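Local coordinates for putative glutathione transferase (Sphingobium chlorophenolicum, PDB 4FQU), which catalyses the glutathione-dependent reduction of glutathionyl-hydroquinones to hydroquinones, a step in the breakdown of the pollutant pentachlorophenol, at residues A[99-109]-A[119-127]. Numbering follows the deposited sequence.
Sequences INGADYLYQVY and RVTIPILWD
Y109 lays one face of its phenol ring over the backbone of V120, with V120 CA 4.2 Å from the ring centroid in a CH-pi contact. The setting is the thioredoxin-like N-terminal domain of a glutathione transferase, where the short helix 106-112 packs against the segment that enters sheet strand 124-127 through the cis-proline P123. CG of Y109 lies anti to its carbonyl carbon (chi1 -75°), which carries the ring across the approach to the strand, where CE1 meets I124 CD1 obliquely. Both V120 methyls face Y106, CG1 against its backbone N and CA, CG2 3.7 Å from Y106 CB. L105 comes in beside them, its CG anti to the backbone N (chi1 -178°). From there L105 CD1 reaches I124 CD1 at 3.7 Å, and CD2 packs on I122 CG2, which also borders CD1. R119, V120, T121 and I122 belong, by similarity, to the glutathione site; L105 also touches W86 of that site, and I122 lies close to the probable nucleophile C53. Farther along, V108 CG1 meets the benzene part of W126 obliquely, 3.8 Å from CZ3. At the exposed margin the N100 amide, its plane turned 66° from the indole, brings ND2 to CZ2, while I99 CD1 approaches NE1 at 4.0 Å. Beyond the apolar patch, Y109 OH, which is hydrogen-bonded to N136 OD1, lies 2.8 Å from T121 O, near the ring plane at its edge.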
loop_
_atom_site.group_PDB
_atom_site.type_symbol
_atom_site.label_atom_id
_atom_site.label_comp_id
_atom_site.label_asym_id
_atom_site.label_seq_id
_atom_site.Cartn_x
_atom_site.Cartn_y
_atom_site.Cartn_z
ATOM N N ILE A 99 -13.717 -29.360 -22.814
ATOM C CA ILE A 99 -15.205 -29.531 -22.842
ATOM C C ILE A 99 -15.943 -28.215 -22.546
ATOM O O ILE A 99 -16.165 -27.868 -21.386
ATOM C CB ILE A 99 -15.790 -30.684 -21.879
ATOM C CG1 ILE A 99 -15.242 -30.594 -20.399
ATOM C CG2 ILE A 99 -15.768 -32.143 -22.596
ATOM C CD1 ILE A 99 -15.955 -29.574 -19.423
ATOM N N ASN A 100 -16.277 -27.518 -23.632
ATOM C CA ASN A 100 -16.891 -26.173 -23.700
ATOM C C ASN A 100 -16.063 -25.089 -24.399
ATOM O O ASN A 100 -16.609 -24.175 -25.026
ATOM C CB ASN A 100 -17.546 -25.686 -22.393
ATOM C CG ASN A 100 -19.071 -25.904 -22.408
ATOM O OD1 ASN A 100 -19.664 -26.090 -23.480
ATOM N ND2 ASN A 100 -19.701 -25.902 -21.231
ATOM N N GLY A 101 -14.749 -25.213 -24.338
ATOM C CA GLY A 101 -13.887 -24.285 -25.056
ATOM C C GLY A 101 -14.298 -22.820 -24.995
ATOM O O GLY A 101 -14.296 -22.145 -26.012
ATOM N N ALA A 102 -14.624 -22.333 -23.798
ATOM C CA ALA A 102 -15.125 -20.984 -23.603
ATOM C C ALA A 102 -13.989 -20.019 -23.617
ATOM O O ALA A 102 -12.918 -20.352 -23.132
ATOM C CB ALA A 102 -15.815 -20.904 -22.281
ATOM N N ASP A 103 -14.211 -18.821 -24.147
ATOM C CA ASP A 103 -13.196 -17.781 -24.055
ATOM C C ASP A 103 -13.338 -17.105 -22.694
ATOM O O ASP A 103 -12.346 -16.763 -22.035
ATOM C CB ASP A 103 -13.345 -16.731 -25.153
ATOM C CG ASP A 103 -13.238 -17.302 -26.560
ATOM O OD1 ASP A 103 -12.103 -17.419 -27.068
ATOM O OD2 ASP A 103 -14.302 -17.595 -27.179
ATOM N N TYR A 104 -14.586 -16.935 -22.274
ATOM C CA TYR A 104 -14.901 -16.223 -21.049
ATOM C C TYR A 104 -15.609 -17.111 -20.037
ATOM O O TYR A 104 -16.430 -17.948 -20.415
ATOM C CB TYR A 104 -15.814 -15.078 -21.397
ATOM C CG TYR A 104 -15.274 -14.229 -22.491
ATOM C CD1 TYR A 104 -14.043 -13.645 -22.361
ATOM C CD2 TYR A 104 -15.989 -14.006 -23.653
ATOM C CE1 TYR A 104 -13.522 -12.852 -23.356
ATOM C CE2 TYR A 104 -15.478 -13.224 -24.657
ATOM C CZ TYR A 104 -14.231 -12.634 -24.511
ATOM O OH TYR A 104 -13.656 -11.814 -25.488
ATOM N N LEU A 105 -15.308 -16.919 -18.747
ATOM C CA LEU A 105 -15.937 -17.715 -17.685
ATOM C C LEU A 105 -17.424 -17.608 -17.763
ATOM O O LEU A 105 -18.098 -18.603 -17.641
ATOM C CB LEU A 105 -15.448 -17.330 -16.293
ATOM C CG LEU A 105 -15.955 -18.078 -15.044
ATOM C CD1 LEU A 105 -15.512 -19.502 -14.996
ATOM C CD2 LEU A 105 -15.459 -17.345 -13.786
ATOM N N TYR A 106 -17.935 -16.399 -17.990
ATOM C CA TYR A 106 -19.384 -16.206 -18.169
ATOM C C TYR A 106 -20.010 -17.203 -19.151
ATOM O O TYR A 106 -21.114 -17.656 -18.927
ATOM C CB TYR A 106 -19.783 -14.735 -18.442
ATOM C CG TYR A 106 -19.569 -14.122 -19.832
ATOM C CD1 TYR A 106 -20.230 -14.595 -20.940
ATOM C CD2 TYR A 106 -18.742 -13.021 -20.003
ATOM C CE1 TYR A 106 -20.059 -14.014 -22.184
ATOM C CE2 TYR A 106 -18.546 -12.447 -21.245
ATOM C CZ TYR A 106 -19.215 -12.953 -22.325
ATOM O OH TYR A 106 -19.034 -12.395 -23.559
ATOM N N GLN A 107 -19.301 -17.587 -20.208
ATOM C CA GLN A 107 -19.810 -18.627 -21.116
ATOM C C GLN A 107 -19.990 -20.021 -20.481
ATOM O O GLN A 107 -20.639 -20.878 -21.099
ATOM C CB GLN A 107 -18.916 -18.795 -22.354
ATOM C CG GLN A 107 -18.958 -17.702 -23.351
ATOM C CD GLN A 107 -17.731 -17.690 -24.191
ATOM O OE1 GLN A 107 -16.613 -17.742 -23.679
ATOM N NE2 GLN A 107 -17.915 -17.650 -25.495
ATOM N N VAL A 108 -19.393 -20.278 -19.309
ATOM C CA VAL A 108 -19.597 -21.550 -18.637
ATOM C C VAL A 108 -20.983 -21.523 -18.025
ATOM O O VAL A 108 -21.769 -22.451 -18.209
ATOM C CB VAL A 108 -18.568 -21.841 -17.534
ATOM C CG1 VAL A 108 -18.892 -23.164 -16.840
ATOM C CG2 VAL A 108 -17.170 -21.904 -18.101
ATOM N N TYR A 109 -21.309 -20.441 -17.326
ATOM C CA TYR A 109 -22.644 -20.317 -16.729
ATOM C C TYR A 109 -23.740 -20.438 -17.754
ATOM O O TYR A 109 -24.787 -21.044 -17.496
ATOM C CB TYR A 109 -22.807 -19.015 -15.961
ATOM C CG TYR A 109 -22.089 -19.031 -14.622
ATOM C CD1 TYR A 109 -20.705 -18.815 -14.520
ATOM C CD2 TYR A 109 -22.783 -19.259 -13.470
ATOM C CE1 TYR A 109 -20.059 -18.819 -13.306
ATOM C CE2 TYR A 109 -22.148 -19.279 -12.251
ATOM C CZ TYR A 109 -20.799 -19.056 -12.162
ATOM O OH TYR A 109 -20.246 -19.100 -10.906
ATOM N N ARG A 119 -24.121 -13.301 -10.609
ATOM C CA ARG A 119 -22.698 -13.043 -10.798
ATOM C C ARG A 119 -22.034 -14.245 -11.466
ATOM O O ARG A 119 -22.624 -15.312 -11.557
ATOM C CB ARG A 119 -22.013 -12.612 -9.520
ATOM C CG ARG A 119 -22.951 -11.970 -8.544
ATOM C CD ARG A 119 -22.197 -11.666 -7.292
ATOM N NE ARG A 119 -21.021 -10.920 -7.661
ATOM C CZ ARG A 119 -19.840 -11.069 -7.086
ATOM N NH1 ARG A 119 -19.697 -11.952 -6.082
ATOM N NH2 ARG A 119 -18.822 -10.317 -7.532
ATOM N N VAL A 120 -20.844 -14.042 -12.010
ATOM C CA VAL A 120 -20.144 -15.103 -12.746
ATOM C C VAL A 120 -18.802 -15.276 -12.076
ATOM O O VAL A 120 -17.841 -14.570 -12.456
ATOM C CB VAL A 120 -19.886 -14.769 -14.270
ATOM C CG1 VAL A 120 -19.119 -15.883 -14.910
ATOM C CG2 VAL A 120 -21.180 -14.578 -15.047
ATOM N N THR A 121 -18.761 -16.199 -11.095
ATOM C CA THR A 121 -17.618 -16.434 -10.211
ATOM C C THR A 121 -16.927 -17.809 -10.296
ATOM O O THR A 121 -17.469 -18.778 -10.873
ATOM C CB THR A 121 -18.035 -16.273 -8.771
ATOM O OG1 THR A 121 -18.710 -17.458 -8.292
ATOM C CG2 THR A 121 -18.896 -15.114 -8.655
ATOM N N ILE A 122 -15.714 -17.876 -9.725
ATOM C CA ILE A 122 -15.058 -19.158 -9.454
ATOM C C ILE A 122 -14.939 -19.290 -7.965
ATOM O O ILE A 122 -14.920 -18.279 -7.285
ATOM C CB ILE A 122 -13.652 -19.225 -10.046
ATOM C CG1 ILE A 122 -12.761 -18.144 -9.449
ATOM C CG2 ILE A 122 -13.680 -19.090 -11.562
ATOM C CD1 ILE A 122 -11.574 -17.784 -10.388
ATOM N N PRO A 123 -14.807 -20.514 -7.448
ATOM C CA PRO A 123 -14.700 -21.812 -8.104
ATOM C C PRO A 123 -16.055 -22.395 -8.467
ATOM O O PRO A 123 -17.039 -22.028 -7.822
ATOM C CB PRO A 123 -14.073 -22.681 -7.016
ATOM C CG PRO A 123 -14.533 -22.091 -5.775
ATOM C CD PRO A 123 -14.472 -20.625 -6.021
ATOM N N ILE A 124 -16.099 -23.282 -9.467
ATOM C CA ILE A 124 -17.331 -23.896 -9.935
ATOM C C ILE A 124 -17.057 -25.373 -9.968
ATOM O O ILE A 124 -16.052 -25.778 -10.516
ATOM C CB ILE A 124 -17.636 -23.463 -11.369
ATOM C CG1 ILE A 124 -17.707 -21.949 -11.445
ATOM C CG2 ILE A 124 -18.917 -24.096 -11.867
ATOM C CD1 ILE A 124 -17.932 -21.390 -12.842
ATOM N N LEU A 125 -17.906 -26.195 -9.380
ATOM C CA LEU A 125 -17.716 -27.611 -9.521
ATOM C C LEU A 125 -18.731 -28.025 -10.546
ATOM O O LEU A 125 -19.914 -27.892 -10.327
ATOM C CB LEU A 125 -17.925 -28.318 -8.189
ATOM C CG LEU A 125 -17.760 -29.833 -8.135
ATOM C CD1 LEU A 125 -16.354 -30.164 -8.347
ATOM C CD2 LEU A 125 -18.181 -30.349 -6.821
ATOM N N TRP A 126 -18.245 -28.506 -11.682
ATOM C CA TRP A 126 -19.085 -28.720 -12.870
ATOM C C TRP A 126 -19.425 -30.196 -13.025
ATOM O O TRP A 126 -18.547 -31.032 -12.925
ATOM C CB TRP A 126 -18.346 -28.223 -14.110
ATOM C CG TRP A 126 -18.948 -28.521 -15.393
ATOM C CD1 TRP A 126 -18.685 -29.588 -16.142
ATOM C CD2 TRP A 126 -19.886 -27.737 -16.133
ATOM N NE1 TRP A 126 -19.407 -29.560 -17.305
ATOM C CE2 TRP A 126 -20.152 -28.421 -17.323
ATOM C CE3 TRP A 126 -20.532 -26.528 -15.901
ATOM C CZ2 TRP A 126 -21.037 -27.964 -18.266
ATOM C CZ3 TRP A 126 -21.400 -26.064 -16.846
ATOM C CH2 TRP A 126 -21.649 -26.789 -18.015
ATOM N N ASP A 127 -20.686 -30.543 -13.234
ATOM C CA ASP A 127 -21.005 -31.936 -13.377
ATOM C C ASP A 127 -20.932 -32.332 -14.872
ATOM O O ASP A 127 -21.805 -31.949 -15.648
ATOM C CB ASP A 127 -22.384 -32.170 -12.824
ATOM C CG ASP A 127 -22.814 -33.593 -12.952
ATOM O OD1 ASP A 127 -22.396 -34.241 -13.947
ATOM O OD2 ASP A 127 -23.533 -34.057 -12.022
#